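Local structure of acetone carboxylase alpha subunit (Xanthobacter autotrophicus Py2, 5M45) at residues A[319-324]-A[725-730]; A[323-328]-A[377-382]; A[490-493]-A[498-501]; A[81-86]-A[454-459]. The protein forms the alpha subunit of a six-chain assembly, belongs to the hydantoinase B/oxoprolinase family and holds a manganese ion. All blocks are in the same frame, centred on the assembly; numbering follows the deposited sequence.

The four contacts fall into two groups on opposite sides of the chain's centre. Interactions 1 and 2, with centres 14 Å apart, share Thr-323 and Ile-324 of strand 313-324 and meet through Arg-727 and Arg-381, two arginines that gather round the carboxylate of Asp-333. Interaction 2 lies near the bound 3,6,9,12,15-pentaoxaheptadecan-1-ol, about 6 Å from the side chain of Glu-379. Interactions 3 and 4, with centres 13 Å apart, touch where Trp-491 packs on Phe-456 and where Tyr-499 meets Glu-457. Manganese belongs to this second group: the ion is about 5 Å from the Phe-456 side chain and about 12 Å from that of Trp-491. The centres of interactions 1 and 3 are 47 Å apart.

Interaction 1: residues A[319-324]-A[725-730]; sequences PCEMTI and GPRFEK
Glu-321 OE2 and Arg-727 NH1 stand 3.8 Å apart, a long salt bridge that joins strand 313-324 of a four-stranded mixed sheet to helix 726-735, the last helix of the chain. The side chains cross at about a right angle and their flat ends are turned steeply, the carboxylate and guanidinium planes being 73° apart, which gives a single oblique approach and not a paired one. A water lies between the charges. It donates to Glu-321 OE2 at 2.7 Å, but its spacing to Arg-727 NH1 is too short to be trusted, and that half of the bridge is doubtful. Two long residues suit this surface contact, where strand and helix stand well apart: Glu-321 runs fully extended from the strand, while Arg-727 bends at chi3 (46°).

The guanidinium has a stronger partner in Asp-333, which binds NH2. Asp-333 sits on strand 330-333, paired through its backbone with Glu-321, and Arg-381 also binds its carboxylate. Farther out, the backbone N of Arg-727 donates to Glu-335 OE1, fixing the start of the helix from which the arginine springs, and Phe-728 packs on Phe-718 and Ser-721 of helix 712-724. Gly-725 is the first residue past that helix and occupies the N-cap position of the next. Pro-726 suits a first turn, where no backbone N-H is needed, and Glu-729 N closes back on Gly-725 O at 3.1 Å.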
loop_
_atom_site.group_PDB
_atom_site.type_symbol
_atom_site.label_atom_id
_atom_site.label_comp_id
_atom_site.label_asym_id
_atom_site.label_seq_id
_atom_site.Cartn_x
_atom_site.Cartn_y
_atom_site.Cartn_z
ATOM N N PRO A 319 -17.350 28.524 0.987
ATOM C CA PRO A 319 -18.546 29.329 0.867
ATOM C C PRO A 319 -19.649 28.530 0.125
ATOM O O PRO A 319 -19.331 27.724 -0.734
ATOM C CB PRO A 319 -18.080 30.512 0.002
ATOM C CG PRO A 319 -17.063 29.917 -0.900
ATOM C CD PRO A 319 -16.370 28.850 -0.074
ATOM N N CYS A 320 -20.918 28.778 0.462
ATOM C CA CYS A 320 -22.046 28.122 -0.173
ATOM C C CYS A 320 -23.167 29.128 -0.469
ATOM O O CYS A 320 -23.593 29.879 0.439
ATOM C CB CYS A 320 -22.616 27.013 0.717
ATOM S SG CYS A 320 -24.058 26.192 -0.060
ATOM N N GLU A 321 -23.587 29.153 -1.737
ATOM C CA GLU A 321 -24.808 29.833 -2.164
ATOM C C GLU A 321 -25.904 28.767 -2.293
ATOM O O GLU A 321 -25.830 27.864 -3.166
ATOM C CB GLU A 321 -24.606 30.585 -3.496
ATOM C CG GLU A 321 -25.849 31.344 -3.948
ATOM C CD GLU A 321 -25.668 32.143 -5.233
ATOM O OE1 GLU A 321 -26.670 32.791 -5.601
ATOM O OE2 GLU A 321 -24.598 32.094 -5.922
ATOM N N MET A 322 -26.900 28.867 -1.426
ATOM C CA MET A 322 -27.995 27.877 -1.341
ATOM C C MET A 322 -29.283 28.536 -1.914
ATOM O O MET A 322 -29.679 29.583 -1.431
ATOM C CB MET A 322 -28.201 27.416 0.130
ATOM C CG MET A 322 -29.444 26.544 0.431
ATOM S SD MET A 322 -29.820 26.460 2.221
ATOM C CE MET A 322 -28.327 25.594 2.826
ATOM N N THR A 323 -29.899 27.921 -2.917
ATOM C CA THR A 323 -31.120 28.428 -3.559
ATOM C C THR A 323 -32.274 27.426 -3.377
ATOM O O THR A 323 -32.142 26.284 -3.800
ATOM C CB THR A 323 -30.900 28.671 -5.077
ATOM O OG1 THR A 323 -29.788 29.528 -5.254
ATOM C CG2 THR A 323 -32.118 29.358 -5.726
ATOM N N ILE A 324 -33.371 27.846 -2.730
ATOM C CA ILE A 324 -34.593 27.040 -2.622
ATOM C C ILE A 324 -35.578 27.656 -3.610
ATOM O O ILE A 324 -35.867 28.858 -3.538
ATOM C CB ILE A 324 -35.130 27.039 -1.173
ATOM C CG1 ILE A 324 -34.099 26.389 -0.230
ATOM C CG2 ILE A 324 -36.452 26.275 -1.053
ATOM C CD1 ILE A 324 -34.458 26.401 1.239
ATOM N N GLY A 725 -12.271 30.077 -8.618
ATOM C CA GLY A 725 -13.598 30.705 -8.547
ATOM C C GLY A 725 -13.621 32.159 -9.025
ATOM O O GLY A 725 -13.700 33.076 -8.206
ATOM N N PRO A 726 -13.576 32.378 -10.337
ATOM C CA PRO A 726 -13.587 33.762 -10.849
ATOM C C PRO A 726 -14.797 34.612 -10.432
ATOM O O PRO A 726 -14.668 35.819 -10.308
ATOM C CB PRO A 726 -13.559 33.613 -12.383
ATOM C CG PRO A 726 -13.685 32.129 -12.662
ATOM C CD PRO A 726 -13.516 31.355 -11.400
ATOM N N ARG A 727 -15.952 34.007 -10.213
ATOM C CA ARG A 727 -17.100 34.756 -9.725
ATOM C C ARG A 727 -16.868 35.274 -8.293
ATOM O O ARG A 727 -17.310 36.368 -7.945
ATOM C CB ARG A 727 -18.325 33.870 -9.811
ATOM C CG ARG A 727 -19.640 34.566 -9.680
ATOM C CD ARG A 727 -20.740 33.724 -10.414
ATOM N NE ARG A 727 -20.893 32.240 -10.263
ATOM C CZ ARG A 727 -21.321 31.558 -9.176
ATOM N NH1 ARG A 727 -21.463 32.181 -8.005
ATOM N NH2 ARG A 727 -21.542 30.272 -9.265
ATOM N N PHE A 728 -16.161 34.497 -7.472
ATOM C CA PHE A 728 -15.784 34.894 -6.126
ATOM C C PHE A 728 -14.781 36.048 -6.158
ATOM O O PHE A 728 -14.943 36.995 -5.397
ATOM C CB PHE A 728 -15.267 33.699 -5.270
ATOM C CG PHE A 728 -14.729 34.109 -3.916
ATOM C CD1 PHE A 728 -15.556 34.603 -2.941
ATOM C CD2 PHE A 728 -13.371 34.001 -3.647
ATOM C CE1 PHE A 728 -15.040 35.010 -1.706
ATOM C CE2 PHE A 728 -12.854 34.393 -2.401
ATOM C CZ PHE A 728 -13.690 34.899 -1.432
ATOM N N GLU A 729 -13.785 35.989 -7.040
ATOM C CA GLU A 729 -12.817 37.078 -7.161
ATOM C C GLU A 729 -13.536 38.392 -7.549
ATOM O O GLU A 729 -13.284 39.445 -6.973
ATOM C CB GLU A 729 -11.691 36.759 -8.174
ATOM C CG GLU A 729 -10.701 37.910 -8.318
ATOM C CD GLU A 729 -9.422 37.612 -9.079
ATOM O OE1 GLU A 729 -9.177 36.463 -9.506
ATOM O OE2 GLU A 729 -8.626 38.561 -9.174
ATOM N N LYS A 730 -14.435 38.296 -8.518
ATOM C CA LYS A 730 -15.227 39.439 -8.931
ATOM C C LYS A 730 -16.080 40.043 -7.778
ATOM O O LYS A 730 -16.103 41.267 -7.595
ATOM C CB LYS A 730 -16.077 39.058 -10.148
ATOM C CG LYS A 730 -17.055 40.149 -10.604
ATOM C CD LYS A 730 -17.852 39.622 -11.802
ATOM C CE LYS A 730 -19.073 40.448 -12.129
ATOM N NZ LYS A 730 -18.666 41.857 -12.391
HETATM O O HOH W 1 -22.059 31.192 -5.861
#

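Interaction 2: residues A[323-328]-A[377-382]; sequences TIRRDG and GTEFRL
Arg-325 presents the end of its guanidinium to the carboxylate of Glu-379, which lies at the edge of the flat group with CD in its plane. The grip is end-on, the arginine's two terminal nitrogens matching the two carboxylate oxygens. NH2 of Arg-325 gives OE2 of Glu-379 a nearly straight bond of 2.9 Å (175° at the hydrogen), arriving on the syn side. NH1 of Arg-325 reaches Glu-379 OE1 at 3.0 Å less directly, from above the carboxylate plane. The planes are 36° apart; in keeping with this twist, the NH2 bond lies in the guanidinium plane while the NH1 bond is tilted from it. On the adjoining residues, Thr-378 CG2 lies over one face of the Phe-380 ring.

In the fold, strand 330-333 lies between strands 313-324 and 378-381, and Arg-325, long enough when extended from CG to NE, passes Arg-331 of that strand to reach Glu-379. Strand 378-381 runs parallel to strand 330-333 after a beta-alpha-beta crossover through helix 349-361, on which Phe-380 packs. A type I turn from Arg-325 to Gly-328 joins the first two strands as a hairpin; Gly-328 takes positive phi (86°), readily adopted without a side chain. Glu-379 OE2 has a second partner in Arg-331 NH1, and Thr-329 OG1 is hydrogen-bonded to Arg-325 NH1, steadying the guanidinium. Away from the ion pair, a water donates to Gly-328 O at 2.9 Å and to Gly-377 O at 2.8 Å.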
loop_
_atom_site.group_PDB
_atom_site.type_symbol
_atom_site.label_atom_id
_atom_site.label_comp_id
_atom_site.label_asym_id
_atom_site.label_seq_id
_atom_site.Cartn_x
_atom_site.Cartn_y
_atom_site.Cartn_z
ATOM N N THR A 323 -29.899 27.921 -2.917
ATOM C CA THR A 323 -31.120 28.428 -3.559
ATOM C C THR A 323 -32.274 27.426 -3.377
ATOM O O THR A 323 -32.142 26.284 -3.800
ATOM C CB THR A 323 -30.900 28.671 -5.077
ATOM O OG1 THR A 323 -29.788 29.528 -5.254
ATOM C CG2 THR A 323 -32.118 29.358 -5.726
ATOM N N ILE A 324 -33.371 27.846 -2.730
ATOM C CA ILE A 324 -34.593 27.040 -2.622
ATOM C C ILE A 324 -35.578 27.656 -3.610
ATOM O O ILE A 324 -35.867 28.858 -3.538
ATOM C CB ILE A 324 -35.130 27.039 -1.173
ATOM C CG1 ILE A 324 -34.099 26.389 -0.230
ATOM C CG2 ILE A 324 -36.452 26.275 -1.053
ATOM C CD1 ILE A 324 -34.458 26.401 1.239
ATOM N N ARG A 325 -36.066 26.834 -4.541
ATOM C CA ARG A 325 -36.996 27.260 -5.606
ATOM C C ARG A 325 -38.483 27.070 -5.247
ATOM O O ARG A 325 -38.826 26.251 -4.408
ATOM C CB ARG A 325 -36.709 26.496 -6.917
ATOM C CG ARG A 325 -35.277 26.624 -7.412
ATOM C CD ARG A 325 -35.183 26.499 -8.932
ATOM N NE ARG A 325 -33.796 26.437 -9.394
ATOM C CZ ARG A 325 -33.032 25.346 -9.417
ATOM N NH1 ARG A 325 -33.488 24.148 -9.048
ATOM N NH2 ARG A 325 -31.771 25.465 -9.825
ATOM N N ARG A 326 -39.345 27.797 -5.948
ATOM C CA ARG A 326 -40.786 27.657 -5.798
ATOM C C ARG A 326 -41.329 26.260 -6.011
ATOM O O ARG A 326 -42.318 25.882 -5.377
ATOM C CB ARG A 326 -41.525 28.611 -6.738
ATOM C CG ARG A 326 -41.399 30.058 -6.315
ATOM C CD ARG A 326 -41.907 30.968 -7.385
ATOM N NE ARG A 326 -41.541 32.365 -7.098
ATOM C CZ ARG A 326 -42.133 33.428 -7.626
ATOM N NH1 ARG A 326 -43.149 33.270 -8.446
ATOM N NH2 ARG A 326 -41.751 34.630 -7.289
ATOM N N ASP A 327 -40.676 25.480 -6.881
ATOM C CA ASP A 327 -41.142 24.109 -7.162
ATOM C C ASP A 327 -40.657 23.067 -6.155
ATOM O O ASP A 327 -40.947 21.885 -6.321
ATOM C CB ASP A 327 -40.825 23.702 -8.611
ATOM C CG ASP A 327 -39.325 23.480 -8.882
ATOM O OD1 ASP A 327 -38.471 23.766 -8.006
ATOM O OD2 ASP A 327 -38.975 23.022 -10.022
ATOM N N GLY A 328 -39.925 23.485 -5.118
ATOM C CA GLY A 328 -39.453 22.540 -4.103
ATOM C C GLY A 328 -38.133 21.829 -4.418
ATOM O O GLY A 328 -37.716 20.947 -3.663
ATOM N N GLY A 377 -33.174 14.689 -5.776
ATOM C CA GLY A 377 -33.933 15.924 -5.622
ATOM C C GLY A 377 -33.124 17.151 -5.234
ATOM O O GLY A 377 -33.700 18.177 -4.922
ATOM N N THR A 378 -31.794 17.052 -5.256
ATOM C CA THR A 378 -30.874 18.153 -4.892
ATOM C C THR A 378 -29.855 18.395 -6.031
ATOM O O THR A 378 -29.349 17.448 -6.612
ATOM C CB THR A 378 -30.109 17.776 -3.595
ATOM O OG1 THR A 378 -31.018 17.377 -2.566
ATOM C CG2 THR A 378 -29.262 18.932 -3.097
ATOM N N GLU A 379 -29.604 19.658 -6.380
ATOM C CA GLU A 379 -28.567 19.997 -7.372
ATOM C C GLU A 379 -27.284 20.462 -6.645
ATOM O O GLU A 379 -27.378 21.244 -5.689
ATOM C CB GLU A 379 -29.034 21.102 -8.306
ATOM C CG GLU A 379 -30.193 20.748 -9.227
ATOM C CD GLU A 379 -30.793 21.981 -9.902
ATOM O OE1 GLU A 379 -31.985 21.881 -10.250
ATOM O OE2 GLU A 379 -30.159 23.069 -9.974
ATOM N N PHE A 380 -26.108 19.955 -7.062
ATOM C CA PHE A 380 -24.835 20.344 -6.464
ATOM C C PHE A 380 -23.880 20.870 -7.526
ATOM O O PHE A 380 -23.784 20.302 -8.608
ATOM C CB PHE A 380 -24.142 19.168 -5.748
ATOM C CG PHE A 380 -24.971 18.465 -4.685
ATOM C CD1 PHE A 380 -24.964 18.897 -3.356
ATOM C CD2 PHE A 380 -25.672 17.288 -4.991
ATOM C CE1 PHE A 380 -25.663 18.209 -2.366
ATOM C CE2 PHE A 380 -26.362 16.590 -4.008
ATOM C CZ PHE A 380 -26.367 17.072 -2.698
ATOM N N ARG A 381 -23.185 21.968 -7.205
ATOM C CA ARG A 381 -22.107 22.487 -8.057
ATOM C C ARG A 381 -20.800 22.635 -7.244
ATOM O O ARG A 381 -20.721 23.472 -6.323
ATOM C CB ARG A 381 -22.493 23.810 -8.751
ATOM C CG ARG A 381 -21.344 24.423 -9.548
ATOM C CD ARG A 381 -21.759 25.461 -10.605
ATOM N NE ARG A 381 -20.598 25.952 -11.376
ATOM C CZ ARG A 381 -19.702 26.868 -10.965
ATOM N NH1 ARG A 381 -19.801 27.469 -9.787
ATOM N NH2 ARG A 381 -18.694 27.205 -11.766
ATOM N N LEU A 382 -19.807 21.808 -7.592
ATOM C CA LEU A 382 -18.509 21.759 -6.934
ATOM C C LEU A 382 -17.419 21.959 -7.985
ATOM O O LEU A 382 -17.094 21.024 -8.734
ATOM C CB LEU A 382 -18.271 20.405 -6.237
ATOM C CG LEU A 382 -19.329 19.704 -5.372
ATOM C CD1 LEU A 382 -18.744 18.514 -4.594
ATOM C CD2 LEU A 382 -19.983 20.658 -4.446
HETATM O O HOH W 2 -36.469 18.490 -4.402
#

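Interaction 3: residues A[490-493]-A[498-501]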
loop_
_atom_site.group_PDB
_atom_site.type_symbol
_atom_site.label_atom_id
_atom_site.label_comp_id
_atom_site.label_asym_id
_atom_site.label_seq_id
_atom_site.Cartn_x
_atom_site.Cartn_y
_atom_site.Cartn_z
ATOM N N ILE A 490 -14.132 -0.623 28.803
ATOM C CA ILE A 490 -14.007 -1.203 27.463
ATOM C C ILE A 490 -12.813 -0.577 26.684
ATOM O O ILE A 490 -12.009 -1.315 26.089
ATOM C CB ILE A 490 -15.333 -1.078 26.659
ATOM C CG1 ILE A 490 -16.443 -1.883 27.325
ATOM C CG2 ILE A 490 -15.151 -1.531 25.213
ATOM C CD1 ILE A 490 -16.293 -3.402 27.342
ATOM N N TRP A 491 -12.692 0.753 26.697
ATOM C CA TRP A 491 -11.523 1.417 26.082
ATOM C C TRP A 491 -10.188 0.923 26.699
ATOM O O TRP A 491 -9.207 0.724 25.968
ATOM C CB TRP A 491 -11.603 2.940 26.138
ATOM C CG TRP A 491 -12.652 3.548 25.216
ATOM C CD1 TRP A 491 -13.681 4.348 25.574
ATOM C CD2 TRP A 491 -12.716 3.407 23.803
ATOM N NE1 TRP A 491 -14.416 4.705 24.464
ATOM C CE2 TRP A 491 -13.859 4.110 23.365
ATOM C CE3 TRP A 491 -11.945 2.700 22.862
ATOM C CZ2 TRP A 491 -14.217 4.196 22.008
ATOM C CZ3 TRP A 491 -12.302 2.758 21.528
ATOM C CH2 TRP A 491 -13.443 3.513 21.105
ATOM N N GLU A 492 -10.194 0.645 28.005
ATOM C CA GLU A 492 -8.989 0.135 28.681
ATOM C C GLU A 492 -8.561 -1.268 28.236
ATOM O O GLU A 492 -7.402 -1.613 28.406
ATOM C CB GLU A 492 -9.090 0.254 30.223
ATOM C CG GLU A 492 -8.941 1.706 30.700
ATOM C CD GLU A 492 -8.776 1.889 32.206
ATOM O OE1 GLU A 492 -8.645 0.896 32.993
ATOM O OE2 GLU A 492 -8.790 3.079 32.636
ATOM N N LEU A 493 -9.480 -2.069 27.664
ATOM C CA LEU A 493 -9.136 -3.347 27.044
ATOM C C LEU A 493 -8.493 -3.207 25.660
ATOM O O LEU A 493 -7.850 -4.150 25.170
ATOM C CB LEU A 493 -10.373 -4.230 26.851
ATOM C CG LEU A 493 -11.260 -4.609 28.032
ATOM C CD1 LEU A 493 -12.368 -5.532 27.506
ATOM C CD2 LEU A 493 -10.488 -5.294 29.165
ATOM N N VAL A 498 -4.659 4.325 30.990
ATOM C CA VAL A 498 -5.669 4.347 32.047
ATOM C C VAL A 498 -6.246 5.735 32.274
ATOM O O VAL A 498 -5.558 6.738 32.155
ATOM C CB VAL A 498 -5.152 3.790 33.403
ATOM C CG1 VAL A 498 -4.809 2.304 33.262
ATOM C CG2 VAL A 498 -3.951 4.554 33.916
ATOM N N TYR A 499 -7.549 5.770 32.586
ATOM C CA TYR A 499 -8.258 7.002 32.904
ATOM C C TYR A 499 -7.917 7.573 34.280
ATOM O O TYR A 499 -8.035 6.891 35.293
ATOM C CB TYR A 499 -9.769 6.788 32.818
ATOM C CG TYR A 499 -10.328 6.688 31.416
ATOM C CD1 TYR A 499 -10.345 5.479 30.738
ATOM C CD2 TYR A 499 -10.859 7.806 30.784
ATOM C CE1 TYR A 499 -10.844 5.381 29.449
ATOM C CE2 TYR A 499 -11.338 7.743 29.504
ATOM C CZ TYR A 499 -11.342 6.510 28.826
ATOM O OH TYR A 499 -11.856 6.407 27.557
ATOM N N LEU A 500 -7.472 8.819 34.298
ATOM C CA LEU A 500 -7.401 9.635 35.523
ATOM C C LEU A 500 -8.493 10.731 35.616
ATOM O O LEU A 500 -8.565 11.447 36.606
ATOM C CB LEU A 500 -6.026 10.292 35.611
ATOM C CG LEU A 500 -4.776 9.398 35.676
ATOM C CD1 LEU A 500 -3.513 10.256 35.890
ATOM C CD2 LEU A 500 -4.861 8.357 36.770
ATOM N N GLY A 501 -9.277 10.917 34.553
ATOM C CA GLY A 501 -10.411 11.826 34.585
ATOM C C GLY A 501 -11.381 11.624 33.420
ATOM O O GLY A 501 -10.986 11.220 32.312
#
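Trp-491 meets the far end of Tyr-499: its CD1 is 3.4 Å from Tyr-499 OH, the hydroxyl lying oblique to the indole. Its CB comes to the edge of the tyrosine ring, 4.2 Å from CE1 of Tyr-499. The polar atoms have their hydrogen bonds elsewhere: Trp-491 NE1 with the carbonyl of Met-485, Tyr-499 OH with Glu-457 OE2. Large rings with one polar atom each suit such a buried place, because they fill it while that atom finds a partner.

Next along helix 488-494, Glu-492 carries the main link. CG is anti to its carbonyl carbon (chi1 -73°) and the chain is extended beyond. Glu-492 OE2 thereby accepts from the backbone N of Tyr-499 over 3.0 Å in a bond close to straight (171°), met on the anti side of the carboxylate. Glu-492 OE2 also lies at the edge of the tyrosine ring, 3.4 Å from Tyr-499 CD1, and the carboxylate is only 18° from the ring plane. Glu-492 OE2 is likewise 3.4 Å from Val-498 CA. The helix is thus tied to the beginning of strand 497-504, which has a classic beta bulge at Leu-500 and Gly-501 opposite Leu-523.

From the chain of another protein in the assembly, a basic side chain pairs with Glu-492 OE2 and a polar one hydrogen-bonds OE1; with the peptide N-H, these partners would probably keep the buried carboxylate ionised.

Interaction 4: residues A[81-86]-A[454-459]; sequences SPIVEQ and NSFECA
The backbones of Ile-83 and Phe-456 pass with their CA atoms 6.7 Å apart, bringing the short helix 82-85 against the loop that follows strand 450-454. A serine hydroxyl turns back to the backbone on each side: Ser-81 N-caps the helix with a weak bond from Ile-83 N to its OG, and Ser-455 makes an ST turn, its OG accepting from Glu-457 N at 3.1 Å. Serine suits both places because its short hydroxyl can reach a backbone N-H close by.

The contact itself is apolar. CG2 of Ile-83 lies over one face of the Phe-456 ring, 4.0 Å from its centroid and 17° off the ring normal, a CH-pi contact. The other branch runs along the rim, with Ile-83 CG1 3.6 Å from Phe-456 CD1. A beta-branched side chain suits this position: CG1 anti to the carbonyl carbon (chi1 -64°) and CG2 anti to the backbone N splay apart, and both reach the same ring.

Phe-456 is hemmed in further by His-175 and Trp-438, each edge-to-face with it, and by Trp-491. His-175 is a manganese ligand and the ion is about 5 Å from the phenylalanine side chain, so the ring that Ile-83 packs against lies next to the metal site. Beyond the ring, Glu-457 is held by salt bridges to Arg-502 and Arg-524, while Asn-454 binds the backbone N of Ser-186 through OD1. Ile-83 CD1, still in contact with the ring margin, also comes within 3.7 Å of Asn-454 O.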
loop_
_atom_site.group_PDB
_atom_site.type_symbol
_atom_site.label_atom_id
_atom_site.label_comp_id
_atom_site.label_asym_id
_atom_site.label_seq_id
_atom_site.Cartn_x
_atom_site.Cartn_y
_atom_site.Cartn_z
ATOM N N SER A 81 -13.172 -4.987 18.003
ATOM C CA SER A 81 -12.965 -3.537 18.140
ATOM C C SER A 81 -14.214 -2.842 18.752
ATOM O O SER A 81 -15.320 -2.979 18.201
ATOM C CB SER A 81 -12.698 -2.902 16.762
ATOM O OG SER A 81 -12.691 -1.466 16.853
ATOM N N PRO A 82 -14.035 -2.082 19.859
ATOM C CA PRO A 82 -15.177 -1.367 20.441
ATOM C C PRO A 82 -15.843 -0.335 19.526
ATOM O O PRO A 82 -17.009 -0.028 19.707
ATOM C CB PRO A 82 -14.589 -0.653 21.654
ATOM C CG PRO A 82 -13.316 -1.371 21.977
ATOM C CD PRO A 82 -12.843 -2.049 20.717
ATOM N N ILE A 83 -15.102 0.176 18.559
ATOM C CA ILE A 83 -15.611 1.113 17.537
ATOM C C ILE A 83 -16.849 0.519 16.840
ATOM O O ILE A 83 -17.864 1.215 16.648
ATOM C CB ILE A 83 -14.510 1.491 16.534
ATOM C CG1 ILE A 83 -13.352 2.254 17.225
ATOM C CG2 ILE A 83 -15.064 2.337 15.379
ATOM C CD1 ILE A 83 -12.103 2.412 16.367
ATOM N N VAL A 84 -16.759 -0.768 16.501
ATOM C CA VAL A 84 -17.863 -1.498 15.876
ATOM C C VAL A 84 -18.832 -2.110 16.907
ATOM O O VAL A 84 -20.051 -1.871 16.862
ATOM C CB VAL A 84 -17.313 -2.566 14.908
ATOM C CG1 VAL A 84 -18.447 -3.465 14.374
ATOM C CG2 VAL A 84 -16.556 -1.891 13.753
ATOM N N GLU A 85 -18.283 -2.876 17.843
ATOM C CA GLU A 85 -19.101 -3.663 18.774
ATOM C C GLU A 85 -19.954 -2.842 19.779
ATOM O O GLU A 85 -21.114 -3.204 20.052
ATOM C CB GLU A 85 -18.210 -4.654 19.520
ATOM C CG GLU A 85 -18.997 -5.717 20.277
ATOM C CD GLU A 85 -19.544 -5.293 21.649
ATOM O OE1 GLU A 85 -20.583 -5.912 22.027
ATOM O OE2 GLU A 85 -18.982 -4.388 22.329
ATOM N N GLN A 86 -19.386 -1.771 20.328
ATOM C CA GLN A 86 -20.103 -0.939 21.307
ATOM C C GLN A 86 -20.632 0.360 20.661
ATOM O O GLN A 86 -21.821 0.648 20.741
ATOM C CB GLN A 86 -19.236 -0.614 22.527
ATOM C CG GLN A 86 -20.017 0.204 23.559
ATOM C CD GLN A 86 -19.360 0.338 24.927
ATOM O OE1 GLN A 86 -18.243 0.816 25.089
ATOM N NE2 GLN A 86 -20.098 -0.062 25.947
ATOM N N ASN A 454 -7.302 4.569 18.304
ATOM C CA ASN A 454 -8.061 5.642 17.683
ATOM C C ASN A 454 -9.373 5.803 18.455
ATOM O O ASN A 454 -10.359 5.139 18.142
ATOM C CB ASN A 454 -8.332 5.362 16.204
ATOM C CG ASN A 454 -8.876 6.595 15.468
ATOM O OD1 ASN A 454 -8.142 7.296 14.795
ATOM N ND2 ASN A 454 -10.184 6.847 15.594
ATOM N N SER A 455 -9.374 6.672 19.470
ATOM C CA SER A 455 -10.521 6.792 20.356
ATOM C C SER A 455 -11.720 7.425 19.654
ATOM O O SER A 455 -11.583 8.511 18.997
ATOM C CB SER A 455 -10.195 7.660 21.584
ATOM O OG SER A 455 -11.350 7.809 22.378
ATOM N N PHE A 456 -12.890 6.800 19.842
ATOM C CA PHE A 456 -14.178 7.353 19.373
ATOM C C PHE A 456 -14.963 8.093 20.497
ATOM O O PHE A 456 -16.188 8.245 20.415
ATOM C CB PHE A 456 -15.023 6.272 18.650
ATOM C CG PHE A 456 -14.828 6.260 17.142
ATOM C CD1 PHE A 456 -13.653 5.787 16.580
ATOM C CD2 PHE A 456 -15.842 6.702 16.277
ATOM C CE1 PHE A 456 -13.468 5.783 15.209
ATOM C CE2 PHE A 456 -15.656 6.713 14.931
ATOM C CZ PHE A 456 -14.482 6.236 14.374
ATOM N N GLU A 457 -14.242 8.654 21.472
ATOM C CA GLU A 457 -14.843 9.597 22.424
ATOM C C GLU A 457 -15.441 10.793 21.657
ATOM O O GLU A 457 -16.442 11.310 22.114
ATOM C CB GLU A 457 -13.838 10.072 23.510
ATOM C CG GLU A 457 -13.638 9.029 24.609
ATOM C CD GLU A 457 -12.849 9.507 25.819
ATOM O OE1 GLU A 457 -11.945 10.376 25.715
ATOM O OE2 GLU A 457 -13.161 8.974 26.922
ATOM N N CYS A 458 -14.882 11.176 20.489
ATOM C CA CYS A 458 -15.418 12.294 19.713
ATOM C C CYS A 458 -16.556 11.890 18.740
ATOM O O CYS A 458 -16.860 12.626 17.771
ATOM C CB CYS A 458 -14.320 13.104 19.003
ATOM S SG CYS A 458 -13.196 12.088 17.992
ATOM N N ALA A 459 -17.194 10.750 19.025
ATOM C CA ALA A 459 -18.565 10.497 18.648
ATOM C C ALA A 459 -19.572 11.269 19.488
ATOM O O ALA A 459 -20.763 11.307 19.114
ATOM C CB ALA A 459 -18.889 8.975 18.709
#